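Local structure of KLLA0C04147p (Kluyveromyces lactis, 5H2D) at residues Y101-T106 / W267-R272. The protein binds ergosterol in its OSBP-related (ORD) domain and probably transfers sterols as an OSBP-family lipid-transport protein. Sequence-based numbering, arbitrary orientation.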
loop_
_atom_site.group_PDB
_atom_site.type_symbol
_atom_site.label_atom_id
_atom_site.label_comp_id
_atom_site.label_asym_id
_atom_site.label_seq_id
_atom_site.Cartn_x
_atom_site.Cartn_y
_atom_site.Cartn_z
ATOM N N TYR A 101 12.672 12.651 1.899
ATOM C CA TYR A 101 11.369 12.423 2.509
ATOM C C TYR A 101 10.514 11.465 1.682
ATOM O O TYR A 101 9.763 10.669 2.258
ATOM C CB TYR A 101 10.675 13.763 2.758
ATOM C CG TYR A 101 11.141 14.402 4.057
ATOM C CD1 TYR A 101 12.459 14.824 4.209
ATOM C CD2 TYR A 101 10.273 14.573 5.123
ATOM C CE1 TYR A 101 12.896 15.386 5.394
ATOM C CE2 TYR A 101 10.700 15.133 6.312
ATOM C CZ TYR A 101 12.015 15.548 6.436
ATOM O OH TYR A 101 12.468 16.121 7.607
ATOM N N VAL A 102 10.628 11.502 0.348
ATOM C CA VAL A 102 9.988 10.473 -0.478
ATOM C C VAL A 102 10.489 9.094 -0.074
ATOM O O VAL A 102 9.701 8.153 0.113
ATOM C CB VAL A 102 10.230 10.744 -1.978
ATOM C CG1 VAL A 102 9.896 9.505 -2.817
ATOM C CG2 VAL A 102 9.402 11.928 -2.453
ATOM N N ALA A 103 11.811 8.950 0.071
ATOM C CA ALA A 103 12.392 7.662 0.433
ATOM C C ALA A 103 11.873 7.185 1.776
ATOM O O ALA A 103 11.521 6.013 1.942
ATOM C CB ALA A 103 13.916 7.760 0.473
ATOM N N ILE A 104 11.864 8.075 2.766
ATOM C CA ILE A 104 11.405 7.636 4.074
ATOM C C ILE A 104 9.913 7.327 4.032
ATOM O O ILE A 104 9.458 6.381 4.684
ATOM C CB ILE A 104 11.800 8.666 5.145
ATOM C CG1 ILE A 104 13.328 8.640 5.282
ATOM C CG2 ILE A 104 11.145 8.337 6.480
ATOM C CD1 ILE A 104 13.929 9.781 6.074
ATOM N N PHE A 105 9.140 8.043 3.205
ATOM C CA PHE A 105 7.764 7.606 2.961
ATOM C C PHE A 105 7.702 6.154 2.482
ATOM O O PHE A 105 6.839 5.384 2.928
ATOM C CB PHE A 105 7.073 8.520 1.947
ATOM C CG PHE A 105 5.764 7.967 1.445
ATOM C CD1 PHE A 105 4.618 8.053 2.221
ATOM C CD2 PHE A 105 5.686 7.353 0.201
ATOM C CE1 PHE A 105 3.405 7.521 1.758
ATOM C CE2 PHE A 105 4.488 6.842 -0.270
ATOM C CZ PHE A 105 3.344 6.922 0.507
ATOM N N THR A 106 8.574 5.761 1.545
ATOM C CA THR A 106 8.492 4.386 1.043
ATOM C C THR A 106 8.829 3.366 2.122
ATOM O O THR A 106 8.349 2.226 2.054
ATOM C CB THR A 106 9.402 4.160 -0.180
ATOM O OG1 THR A 106 10.778 4.075 0.218
ATOM C CG2 THR A 106 9.226 5.273 -1.223
ATOM N N TRP A 267 22.500 13.116 1.660
ATOM C CA TRP A 267 21.809 12.746 2.885
ATOM C C TRP A 267 21.982 11.253 3.112
ATOM O O TRP A 267 22.106 10.479 2.160
ATOM C CB TRP A 267 20.304 13.071 2.821
ATOM C CG TRP A 267 19.955 14.463 2.394
ATOM C CD1 TRP A 267 19.756 14.906 1.114
ATOM C CD2 TRP A 267 19.726 15.589 3.248
ATOM N NE1 TRP A 267 19.426 16.239 1.122
ATOM C CE2 TRP A 267 19.405 16.685 2.419
ATOM C CE3 TRP A 267 19.761 15.775 4.629
ATOM C CZ2 TRP A 267 19.127 17.950 2.928
ATOM C CZ3 TRP A 267 19.478 17.030 5.136
ATOM C CH2 TRP A 267 19.163 18.102 4.287
ATOM N N ILE A 268 22.011 10.858 4.386
ATOM C CA ILE A 268 21.884 9.458 4.768
ATOM C C ILE A 268 20.762 9.376 5.791
ATOM O O ILE A 268 20.409 10.360 6.440
ATOM C CB ILE A 268 23.185 8.857 5.345
ATOM C CG1 ILE A 268 23.699 9.716 6.507
ATOM C CG2 ILE A 268 24.228 8.671 4.238
ATOM C CD1 ILE A 268 24.944 9.163 7.185
ATOM N N PHE A 269 20.185 8.185 5.912
ATOM C CA PHE A 269 19.139 7.968 6.900
ATOM C C PHE A 269 19.181 6.514 7.332
ATOM O O PHE A 269 19.769 5.659 6.661
ATOM C CB PHE A 269 17.754 8.359 6.364
ATOM C CG PHE A 269 17.239 7.474 5.251
ATOM C CD1 PHE A 269 16.550 6.303 5.538
ATOM C CD2 PHE A 269 17.406 7.841 3.924
ATOM C CE1 PHE A 269 16.061 5.500 4.512
ATOM C CE2 PHE A 269 16.918 7.041 2.907
ATOM C CZ PHE A 269 16.246 5.877 3.204
ATOM N N GLY A 270 18.563 6.242 8.469
ATOM C CA GLY A 270 18.577 4.891 8.992
ATOM C C GLY A 270 17.763 4.801 10.259
ATOM O O GLY A 270 17.424 5.810 10.885
ATOM N N GLY A 271 17.451 3.563 10.621
ATOM C CA GLY A 271 16.686 3.294 11.818
ATOM C C GLY A 271 16.184 1.864 11.777
ATOM O O GLY A 271 16.762 1.006 11.119
ATOM N N ARG A 272 15.099 1.632 12.499
ATOM C CA ARG A 272 14.438 0.337 12.500
ATOM C C ARG A 272 13.042 0.549 11.936
ATOM O O ARG A 272 12.303 1.409 12.421
ATOM C CB ARG A 272 14.419 -0.264 13.907
ATOM C CG ARG A 272 15.830 -0.390 14.503
ATOM C CD ARG A 272 15.863 -1.284 15.729
ATOM N NE ARG A 272 16.057 -2.685 15.364
ATOM C CZ ARG A 272 15.688 -3.714 16.120
ATOM N NH1 ARG A 272 15.090 -3.503 17.285
ATOM N NH2 ARG A 272 15.906 -4.954 15.704
#
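Phe269 projects from its strand toward the helix and sets its ring against Ile104 and Ala103, a wholly apolar contact between buried side chains. Ile104 lies over one face: its CG1 stands 4.1 Å from the centroid of the Phe269 ring and 14° off the ring normal, a CH-pi contact, and is offset toward the CD1 rim. The isoleucine and the phenylalanine run past each other in opposite directions, which brings the end of one to the base of the other, Ile104 CD1 to Phe269 CB at 4.1 Å. With chi1 at -68°, the ethyl branch of Ile104 lies anti to the carbonyl carbon, placing CG1 over the ring and carrying CD1 past its rim toward the CB-CG end. Ala103 comes obliquely to the far part of the ring, its CB 3.9 Å from Phe269 CE2. The helix therefore rests on the ring through two successive residues, and the backbones stay well apart, with 8.2 Å between Ile104 CA and Phe269 CA. An alanine in place of Phe269 would probably leave the ethyl branch of Ile104 and the methyl of Ala103 without their aromatic partner and open a gap between helix and strand. One turn along, Thr106 OG1 donates back into its own helix, to Ala103 O at 2.7 Å, on a lone pair in the carbonyl plane. In this oxysterol-binding domain the contact packs helix 95-108 against antiparallel strands: Val277 of strand 276-281 touches both Ile104 and Phe269, Cys237 of strand 236-241 touches Ala103 and Phe269, and Val317 and Trp318 of strand 314-319 adjoin Ile104.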